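Local coordinates for protein pyruvate kinase (Cryptosporidium parvum, PDB 4DRS) that probably catalyses the last step of glycolysis, in which phosphoenolpyruvate and ADP are turned into pyruvate and ATP, as a potassium- and magnesium-dependent enzyme, at residues Arg44-Ile49 with Asp357-Ser362; Cys151-Leu156 with Met201-Cys206; Ile428-Glu433 with Ile450-Ala455. One frame throughout, in Å; residues are numbered along the deposited sequence.

Contact 1: residues Arg44-Ile49 with Asp357-Ser362; sequences RKTQII and DCVMLS
Strands 47-49 and 358-361 run parallel with their axes 4.6 Å apart at closest approach and 24° between their directions, pairing Gln-47 with Cys-358, Ile-48 with Val-359 and Ile-49 with Met-360. Four backbone hydrogen bonds zip them together, from Gln-47 N to Asp-357 O at one end to Leu-361 N and Ile-49 O at the other; the bond from Ile-49 N to Val-359 O, 2.8 Å, is nearly straight at 173°. Ahead of the ladder, the methyl CG2 of Thr-46 lies 3.3 Å from Asp-357 O. One face of the pair carries branched aliphatics: Ile-48 CG1 meets Val-359 CG2 at 3.9 Å, the two side chains crossing at a slant, and Met-378 of helix 371-386 touches both. Beta-branched residues suit this place, since branching at CB favours extended backbone and fills the space beside the strand. The other face holds Gln-47, Cys-358, Ile-49 and Met-360. With CG anti to its backbone N (chi1 -172°), Met-360 brings that carbon to 3.6 Å from Ile-49 CG2; its end then leads away from the neighbouring strand, toward Arg-74, which is known to bind ADP in this protein, although none is bound to this chain. Cys-358 SG rests 3.7 Å from Gln-47 CB. Buried polar ends are satisfied elsewhere: the hydroxyl of Thr-46 by Glu-386, the amide of Gln-47, whose chain bends at its second torsion, by Ser-71, Ala-466 and Val-469, and Asp-357 by a salt bridge to Arg-445. Joining the first and eighth strands in this way closes the parallel barrel of a TIM-barrel domain, with Ile-48 and Val-359 facing the surrounding helices and Ile-49 and Met-360 facing its interior.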
loop_
_atom_site.group_PDB
_atom_site.type_symbol
_atom_site.label_atom_id
_atom_site.label_comp_id
_atom_site.label_asym_id
_atom_site.label_seq_id
_atom_site.Cartn_x
_atom_site.Cartn_y
_atom_site.Cartn_z
ATOM N N ARG A 44 -5.093 0.110 -30.016
ATOM C CA ARG A 44 -4.139 -0.899 -29.563
ATOM C C ARG A 44 -2.717 -0.352 -29.354
ATOM O O ARG A 44 -2.213 0.437 -30.158
ATOM C CB ARG A 44 -4.133 -2.068 -30.552
ATOM C CG ARG A 44 -3.038 -3.098 -30.329
ATOM C CD ARG A 44 -3.029 -4.161 -31.416
ATOM N NE ARG A 44 -3.245 -3.610 -32.754
ATOM C CZ ARG A 44 -2.315 -3.008 -33.488
ATOM N NH1 ARG A 44 -1.081 -2.857 -33.031
ATOM N NH2 ARG A 44 -2.628 -2.554 -34.685
ATOM N N LYS A 45 -2.083 -0.781 -28.266
ATOM C CA LYS A 45 -0.735 -0.321 -27.916
ATOM C C LYS A 45 0.333 -1.339 -28.286
ATOM O O LYS A 45 1.406 -0.978 -28.770
ATOM C CB LYS A 45 -0.646 0.007 -26.425
ATOM C CG LYS A 45 -1.458 1.218 -26.017
ATOM C CD LYS A 45 -1.462 1.385 -24.508
ATOM C CE LYS A 45 -2.434 2.467 -24.083
ATOM N NZ LYS A 45 -2.158 3.745 -24.797
ATOM N N THR A 46 0.028 -2.611 -28.060
ATOM C CA THR A 46 0.949 -3.688 -28.380
ATOM C C THR A 46 1.197 -3.757 -29.884
ATOM O O THR A 46 0.261 -3.781 -30.683
ATOM C CB THR A 46 0.430 -5.037 -27.860
ATOM O OG1 THR A 46 0.069 -4.897 -26.481
ATOM C CG2 THR A 46 1.504 -6.127 -27.993
ATOM N N GLN A 47 2.472 -3.771 -30.251
ATOM C CA GLN A 47 2.872 -3.814 -31.645
ATOM C C GLN A 47 2.727 -5.225 -32.201
ATOM O O GLN A 47 2.808 -6.211 -31.462
ATOM C CB GLN A 47 4.312 -3.321 -31.794
ATOM C CG GLN A 47 4.578 -1.939 -31.204
ATOM C CD GLN A 47 4.051 -0.789 -32.055
ATOM O OE1 GLN A 47 3.324 -0.989 -33.034
ATOM N NE2 GLN A 47 4.419 0.434 -31.677
ATOM N N ILE A 48 2.508 -5.316 -33.508
ATOM C CA ILE A 48 2.300 -6.601 -34.162
ATOM C C ILE A 48 3.333 -6.822 -35.256
ATOM O O ILE A 48 3.460 -6.012 -36.181
ATOM C CB ILE A 48 0.870 -6.729 -34.740
ATOM C CG1 ILE A 48 -0.163 -6.773 -33.610
ATOM C CG2 ILE A 48 0.751 -7.965 -35.622
ATOM C CD1 ILE A 48 -1.604 -6.764 -34.080
ATOM N N ILE A 49 4.070 -7.923 -35.126
ATOM C CA ILE A 49 5.007 -8.377 -36.146
ATOM C C ILE A 49 4.362 -9.492 -36.974
ATOM O O ILE A 49 3.799 -10.435 -36.413
ATOM C CB ILE A 49 6.323 -8.893 -35.521
ATOM C CG1 ILE A 49 6.991 -7.798 -34.680
ATOM C CG2 ILE A 49 7.274 -9.389 -36.608
ATOM C CD1 ILE A 49 8.263 -8.239 -33.980
ATOM N N ASP A 357 5.818 -6.200 -25.327
ATOM C CA ASP A 357 5.773 -5.030 -26.210
ATOM C C ASP A 357 5.174 -5.346 -27.580
ATOM O O ASP A 357 4.407 -4.547 -28.118
ATOM C CB ASP A 357 7.170 -4.411 -26.379
ATOM C CG ASP A 357 7.571 -3.548 -25.196
ATOM O OD1 ASP A 357 7.971 -4.107 -24.152
ATOM O OD2 ASP A 357 7.489 -2.305 -25.311
ATOM N N CYS A 358 5.552 -6.494 -28.144
ATOM C CA CYS A 358 5.034 -6.939 -29.436
ATOM C C CYS A 358 4.616 -8.383 -29.380
ATOM O O CYS A 358 5.141 -9.166 -28.587
ATOM C CB CYS A 358 6.077 -6.828 -30.551
ATOM S SG CYS A 358 7.129 -5.380 -30.489
ATOM N N VAL A 359 3.683 -8.726 -30.254
ATOM C CA VAL A 359 3.336 -10.111 -30.517
ATOM C C VAL A 359 3.668 -10.402 -31.975
ATOM O O VAL A 359 3.585 -9.514 -32.829
ATOM C CB VAL A 359 1.854 -10.414 -30.197
ATOM C CG1 VAL A 359 1.624 -10.336 -28.697
ATOM C CG2 VAL A 359 0.920 -9.454 -30.926
ATOM N N MET A 360 4.064 -11.637 -32.251
ATOM C CA MET A 360 4.484 -12.017 -33.585
ATOM C C MET A 360 3.690 -13.197 -34.128
ATOM O O MET A 360 3.509 -14.197 -33.438
ATOM C CB MET A 360 5.976 -12.345 -33.588
ATOM C CG MET A 360 6.561 -12.561 -34.974
ATOM S SD MET A 360 8.277 -13.083 -34.886
ATOM C CE MET A 360 8.102 -14.852 -35.100
ATOM N N LEU A 361 3.232 -13.063 -35.371
ATOM C CA LEU A 361 2.615 -14.158 -36.122
ATOM C C LEU A 361 3.639 -14.832 -37.018
ATOM O O LEU A 361 4.399 -14.158 -37.712
ATOM C CB LEU A 361 1.473 -13.636 -36.991
ATOM C CG LEU A 361 0.143 -13.323 -36.316
ATOM C CD1 LEU A 361 -0.797 -12.657 -37.306
ATOM C CD2 LEU A 361 -0.495 -14.578 -35.742
ATOM N N SER A 362 3.652 -16.160 -37.005
ATOM C CA SER A 362 4.597 -16.924 -37.815
ATOM C C SER A 362 3.961 -17.459 -39.100
ATOM O O SER A 362 3.843 -16.730 -40.088
ATOM C CB SER A 362 5.230 -18.053 -36.991
ATOM O OG SER A 362 6.424 -17.616 -36.359
#

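Contact 2: residues Cys151-Leu156 with Met201-Cys206; sequences CSYSLL and MNLPGC
Side chains of Cys-151, Tyr-153 and Leu-156 make apolar contact with those of Met-201 and Leu-203 in a small buried cluster, where the chain leaving strand 148-150 faces strand 201-202 and the turn after it. The backbones stay well apart, 8.7 Å between the CA atoms of Cys-151 and Met-201, and the gap is bridged by side-chain ends. The long, flexible Met-201 suits such a span: bent at its last torsion (chi3 97°), it places methyl CE 3.6 Å from Cys-151 SG and 3.8 Å from Leu-156 CD1, crossing the leucine at about a right angle. Leu-156, with CG anti to its backbone N (chi1 179°), reaches in with the same CD1, which also packs 3.9 Å from Leu-203 CD2; one methyl thus rests against both methionine and leucine. Strands 148-150 and 201-202 are the outermost strands of a mixed, mostly antiparallel sheet in the B domain, the lid inserted in the barrel of pyruvate kinases, and the cluster joins their ends. Ile-136 of strand 133-137 touches Cys-151 and Leu-156, while Val-166 of strand 165-168 lies against Met-201 and Leu-203, which itself opens a type II turn running to Cys-206. Tyr-153 adds ring carbon CE2, 4.1 Å from Leu-203 CD1, in an oblique approach. A type I turn from Tyr-153 to Leu-156 folds the chain back, so that Leu-156 N lies over one face of the ring, nearer its margin than its centre. The hydroxyl, which an apolar cluster could not satisfy, is hydrogen-bonded to His-209 N and Ser-159 OG. Cys-151 SG does double duty, since Tyr-153 N also donates to it over 3.5 Å.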
loop_
_atom_site.group_PDB
_atom_site.type_symbol
_atom_site.label_atom_id
_atom_site.label_comp_id
_atom_site.label_asym_id
_atom_site.label_seq_id
_atom_site.Cartn_x
_atom_site.Cartn_y
_atom_site.Cartn_z
ATOM N N CYS A 151 21.558 -34.343 -45.130
ATOM C CA CYS A 151 21.728 -33.523 -43.934
ATOM C C CYS A 151 22.677 -32.357 -44.217
ATOM O O CYS A 151 23.698 -32.526 -44.891
ATOM C CB CYS A 151 22.266 -34.387 -42.790
ATOM S SG CYS A 151 22.507 -33.551 -41.206
ATOM N N SER A 152 22.336 -31.181 -43.696
ATOM C CA SER A 152 23.133 -29.973 -43.912
ATOM C C SER A 152 24.355 -29.890 -42.997
ATOM O O SER A 152 25.303 -29.160 -43.282
ATOM C CB SER A 152 22.265 -28.730 -43.728
ATOM O OG SER A 152 21.692 -28.709 -42.434
ATOM N N TYR A 153 24.322 -30.648 -41.905
ATOM C CA TYR A 153 25.358 -30.601 -40.875
ATOM C C TYR A 153 26.454 -31.635 -41.165
ATOM O O TYR A 153 26.288 -32.826 -40.898
ATOM C CB TYR A 153 24.697 -30.812 -39.503
ATOM C CG TYR A 153 25.596 -30.711 -38.288
ATOM C CD1 TYR A 153 26.498 -29.658 -38.133
ATOM C CD2 TYR A 153 25.508 -31.656 -37.265
ATOM C CE1 TYR A 153 27.309 -29.571 -37.009
ATOM C CE2 TYR A 153 26.310 -31.578 -36.140
ATOM C CZ TYR A 153 27.209 -30.538 -36.016
ATOM O OH TYR A 153 28.001 -30.464 -34.896
ATOM N N SER A 154 27.572 -31.170 -41.720
ATOM C CA SER A 154 28.655 -32.066 -42.152
ATOM C C SER A 154 29.431 -32.691 -40.987
ATOM O O SER A 154 30.116 -33.703 -41.161
ATOM C CB SER A 154 29.612 -31.350 -43.110
ATOM O OG SER A 154 30.429 -30.418 -42.427
ATOM N N LEU A 155 29.319 -32.080 -39.809
ATOM C CA LEU A 155 29.937 -32.603 -38.592
ATOM C C LEU A 155 29.010 -33.547 -37.809
ATOM O O LEU A 155 29.270 -33.852 -36.641
ATOM C CB LEU A 155 30.413 -31.454 -37.694
ATOM C CG LEU A 155 31.765 -30.793 -37.983
ATOM C CD1 LEU A 155 31.885 -29.477 -37.228
ATOM C CD2 LEU A 155 32.927 -31.714 -37.635
ATOM N N LEU A 156 27.945 -34.014 -38.461
ATOM C CA LEU A 156 26.995 -34.950 -37.842
ATOM C C LEU A 156 27.636 -36.242 -37.310
ATOM O O LEU A 156 27.359 -36.627 -36.170
ATOM C CB LEU A 156 25.826 -35.275 -38.786
ATOM C CG LEU A 156 24.759 -36.258 -38.287
ATOM C CD1 LEU A 156 24.012 -35.712 -37.078
ATOM C CD2 LEU A 156 23.786 -36.606 -39.402
ATOM N N MET A 201 16.012 -30.609 -37.690
ATOM C CA MET A 201 16.690 -31.761 -37.103
ATOM C C MET A 201 17.257 -31.397 -35.737
ATOM O O MET A 201 17.742 -30.284 -35.535
ATOM C CB MET A 201 17.793 -32.284 -38.027
ATOM C CG MET A 201 17.962 -33.795 -37.985
ATOM S SD MET A 201 19.066 -34.460 -39.251
ATOM C CE MET A 201 20.593 -34.585 -38.321
ATOM N N ASN A 202 17.180 -32.337 -34.800
ATOM C CA ASN A 202 17.616 -32.104 -33.426
ATOM C C ASN A 202 18.479 -33.237 -32.893
ATOM O O ASN A 202 18.239 -34.409 -33.198
ATOM C CB ASN A 202 16.408 -31.919 -32.512
ATOM C CG ASN A 202 15.519 -30.766 -32.938
ATOM O OD1 ASN A 202 15.882 -29.598 -32.792
ATOM N ND2 ASN A 202 14.337 -31.093 -33.461
ATOM N N LEU A 203 19.476 -32.876 -32.087
ATOM C CA LEU A 203 20.365 -33.849 -31.459
ATOM C C LEU A 203 20.371 -33.672 -29.935
ATOM O O LEU A 203 21.256 -33.003 -29.389
ATOM C CB LEU A 203 21.786 -33.736 -32.029
ATOM C CG LEU A 203 21.990 -33.754 -33.549
ATOM C CD1 LEU A 203 23.447 -33.479 -33.883
ATOM C CD2 LEU A 203 21.534 -35.066 -34.171
ATOM N N PRO A 204 19.374 -34.271 -29.244
ATOM C CA PRO A 204 19.245 -34.172 -27.785
ATOM C C PRO A 204 20.482 -34.680 -27.048
ATOM O O PRO A 204 20.999 -35.754 -27.367
ATOM C CB PRO A 204 18.041 -35.070 -27.476
ATOM C CG PRO A 204 17.255 -35.102 -28.739
ATOM C CD PRO A 204 18.284 -35.075 -29.829
ATOM N N GLY A 205 20.950 -33.896 -26.080
ATOM C CA GLY A 205 22.129 -34.245 -25.289
ATOM C C GLY A 205 23.450 -34.189 -26.044
ATOM O O GLY A 205 24.484 -34.611 -25.523
ATOM N N CYS A 206 23.416 -33.670 -27.270
ATOM C CA CYS A 206 24.613 -33.563 -28.098
ATOM C C CYS A 206 24.953 -32.103 -28.385
ATOM O O CYS A 206 24.064 -31.280 -28.617
ATOM C CB CYS A 206 24.438 -34.335 -29.411
ATOM S SG CYS A 206 24.118 -36.109 -29.227
#

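Contact 3: residues Ile428-Glu433 with Ile450-Ala455; sequences IITITE and IIACTA. With SO4 (sulfate ion), chain C.
Ile-428 and Thr-430 lie beside Ile-450 and Ala-452 on one face of a twisted pair of parallel strands, and Ile-429 and Ile-431 beside Ile-451 and Cys-453 on the other; at its two edges strands 502-506 and 469-473 continue the sheet. Backbone bonds link residues 428-432 to 451-453, that from Cys-453 N to Thr-430 O being 2.8 Å long and almost straight at 177°. Beta-branched isoleucine and threonine suit such extended backbone. On the first face Thr-430 CG2 meets Ala-452 CB at 4.0 Å, an approach the small alanine allows; on the second Ile-429 CG2 lies 3.8 Å from Cys-453 SG. At the C-terminal end Thr-454 OG1 donates a weak bond, 3.1 Å, to Thr-432 O. Thr-432 OG1, anti to its backbone N (chi1 -177°), sits 2.7 Å from both O2 and O3 of a sulfate, though its single proton can serve only one at a time; it also accepts from Gly-435 N. Glu-433 N reaches O3 at 3.3 Å, and Thr-434 and Thr-437 also bond the ion, which probably came from the crystallisation liquor; its place is consistent with the effector-phosphate loop of allosteric pyruvate kinases. Strand 427-431, helix 436-443 and strand 449-454 form a right-handed beta-alpha-beta crossover, with that helix against the Ile-428, Thr-430 and Ile-450 face and helix 480-493 against the Ile-429 and Cys-453 face.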
loop_
_atom_site.group_PDB
_atom_site.type_symbol
_atom_site.label_atom_id
_atom_site.label_comp_id
_atom_site.label_asym_id
_atom_site.label_seq_id
_atom_site.Cartn_x
_atom_site.Cartn_y
_atom_site.Cartn_z
ATOM N N ILE A 428 0.589 11.805 -25.117
ATOM C CA ILE A 428 1.931 12.242 -24.767
ATOM C C ILE A 428 2.727 12.391 -26.064
ATOM O O ILE A 428 3.016 11.401 -26.743
ATOM C CB ILE A 428 2.643 11.259 -23.812
ATOM C CG1 ILE A 428 1.816 11.056 -22.532
ATOM C CG2 ILE A 428 4.042 11.765 -23.476
ATOM C CD1 ILE A 428 2.356 9.989 -21.599
ATOM N N ILE A 429 3.056 13.633 -26.412
ATOM C CA ILE A 429 3.805 13.922 -27.632
ATOM C C ILE A 429 5.270 14.175 -27.294
ATOM O O ILE A 429 5.576 14.982 -26.415
ATOM C CB ILE A 429 3.215 15.123 -28.403
ATOM C CG1 ILE A 429 1.730 14.895 -28.688
ATOM C CG2 ILE A 429 3.974 15.358 -29.705
ATOM C CD1 ILE A 429 0.996 16.130 -29.176
ATOM N N THR A 430 6.167 13.475 -27.985
ATOM C CA THR A 430 7.599 13.639 -27.754
ATOM C C THR A 430 8.363 13.995 -29.033
ATOM O O THR A 430 8.263 13.303 -30.046
ATOM C CB THR A 430 8.226 12.413 -27.039
ATOM O OG1 THR A 430 9.623 12.643 -26.820
ATOM C CG2 THR A 430 8.048 11.130 -27.850
ATOM N N ILE A 431 9.098 15.098 -28.984
ATOM C CA ILE A 431 9.952 15.505 -30.090
ATOM C C ILE A 431 11.309 14.858 -29.847
ATOM O O ILE A 431 11.966 15.138 -28.849
ATOM C CB ILE A 431 10.075 17.045 -30.186
ATOM C CG1 ILE A 431 8.703 17.684 -30.435
ATOM C CG2 ILE A 431 11.050 17.449 -31.282
ATOM C CD1 ILE A 431 8.686 19.194 -30.296
ATOM N N THR A 432 11.711 13.977 -30.756
ATOM C CA THR A 432 12.911 13.172 -30.566
ATOM C C THR A 432 13.705 13.010 -31.860
ATOM O O THR A 432 13.132 12.945 -32.948
ATOM C CB THR A 432 12.580 11.791 -29.947
ATOM O OG1 THR A 432 13.791 11.065 -29.707
ATOM C CG2 THR A 432 11.658 10.971 -30.858
ATOM N N GLU A 433 15.027 12.958 -31.730
ATOM C CA GLU A 433 15.908 12.770 -32.876
ATOM C C GLU A 433 16.473 11.349 -32.905
ATOM O O GLU A 433 17.011 10.916 -33.925
ATOM C CB GLU A 433 17.047 13.799 -32.856
ATOM C CG GLU A 433 17.689 14.043 -34.221
ATOM C CD GLU A 433 19.135 14.525 -34.134
ATOM O OE1 GLU A 433 19.872 14.072 -33.229
ATOM O OE2 GLU A 433 19.544 15.346 -34.986
ATOM N N ILE A 450 1.387 7.363 -27.090
ATOM C CA ILE A 450 2.598 8.153 -27.236
ATOM C C ILE A 450 2.821 8.477 -28.709
ATOM O O ILE A 450 2.929 7.576 -29.544
ATOM C CB ILE A 450 3.842 7.414 -26.697
ATOM C CG1 ILE A 450 3.597 6.882 -25.285
ATOM C CG2 ILE A 450 5.067 8.326 -26.724
ATOM C CD1 ILE A 450 4.462 5.689 -24.940
ATOM N N ILE A 451 2.896 9.768 -29.019
ATOM C CA ILE A 451 3.174 10.211 -30.380
ATOM C C ILE A 451 4.594 10.756 -30.470
ATOM O O ILE A 451 4.917 11.771 -29.848
ATOM C CB ILE A 451 2.134 11.249 -30.872
ATOM C CG1 ILE A 451 0.742 10.604 -30.919
ATOM C CG2 ILE A 451 2.537 11.809 -32.233
ATOM C CD1 ILE A 451 -0.358 11.488 -31.467
ATOM N N ALA A 452 5.434 10.062 -31.234
ATOM C CA ALA A 452 6.832 10.439 -31.412
ATOM C C ALA A 452 7.040 11.215 -32.707
ATOM O O ALA A 452 6.741 10.709 -33.793
ATOM C CB ALA A 452 7.720 9.206 -31.391
ATOM N N CYS A 453 7.560 12.437 -32.579
ATOM C CA CYS A 453 7.814 13.310 -33.721
ATOM C C CYS A 453 9.295 13.394 -34.018
ATOM O O CYS A 453 10.089 13.819 -33.176
ATOM C CB CYS A 453 7.278 14.714 -33.464
ATOM S SG CYS A 453 5.518 14.768 -33.106
ATOM N N THR A 454 9.656 13.006 -35.234
ATOM C CA THR A 454 11.049 12.961 -35.646
ATOM C C THR A 454 11.166 13.356 -37.114
ATOM O O THR A 454 10.187 13.294 -37.860
ATOM C CB THR A 454 11.665 11.560 -35.394
ATOM O OG1 THR A 454 13.051 11.567 -35.752
ATOM C CG2 THR A 454 10.943 10.474 -36.195
ATOM N N ALA A 455 12.365 13.769 -37.514
ATOM C CA ALA A 455 12.644 14.099 -38.909
ATOM C C ALA A 455 13.319 12.935 -39.629
ATOM O O ALA A 455 13.513 12.976 -40.845
ATOM C CB ALA A 455 13.505 15.352 -38.997
HETATM S S SO4 C . 15.869 12.208 -27.615
HETATM O O1 SO4 C . 15.505 13.637 -27.685
HETATM O O2 SO4 C . 14.688 11.448 -27.167
HETATM O O3 SO4 C . 16.282 11.721 -28.949
HETATM O O4 SO4 C . 16.999 12.009 -26.683
#

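How the contacts relate
Along the chain, contact 2 falls within the loop that contact 1 closes, and contact 3 opens only after both, in the C-terminal alpha/beta domain. Contacts 1 and 3 are neighbours across the domain boundary, their centres 21 Å apart and their nearest atoms about 6 Å, without touching. Contact 2 lies out in the lid, its centre 33 Å from that of contact 1 and the nearest atoms about 16 Å apart. Contacts 2 and 3 stand on opposite sides of the chain's centre, with centres 48 Å apart. Contacts 1 and 2 both lie near residues that bind ADP: the side chain of Met-360 is about 7 Å from that of Asn-76, and Met-201 about 6 Å from Arg-116. Contact 3, with its sulfate, is remote from them.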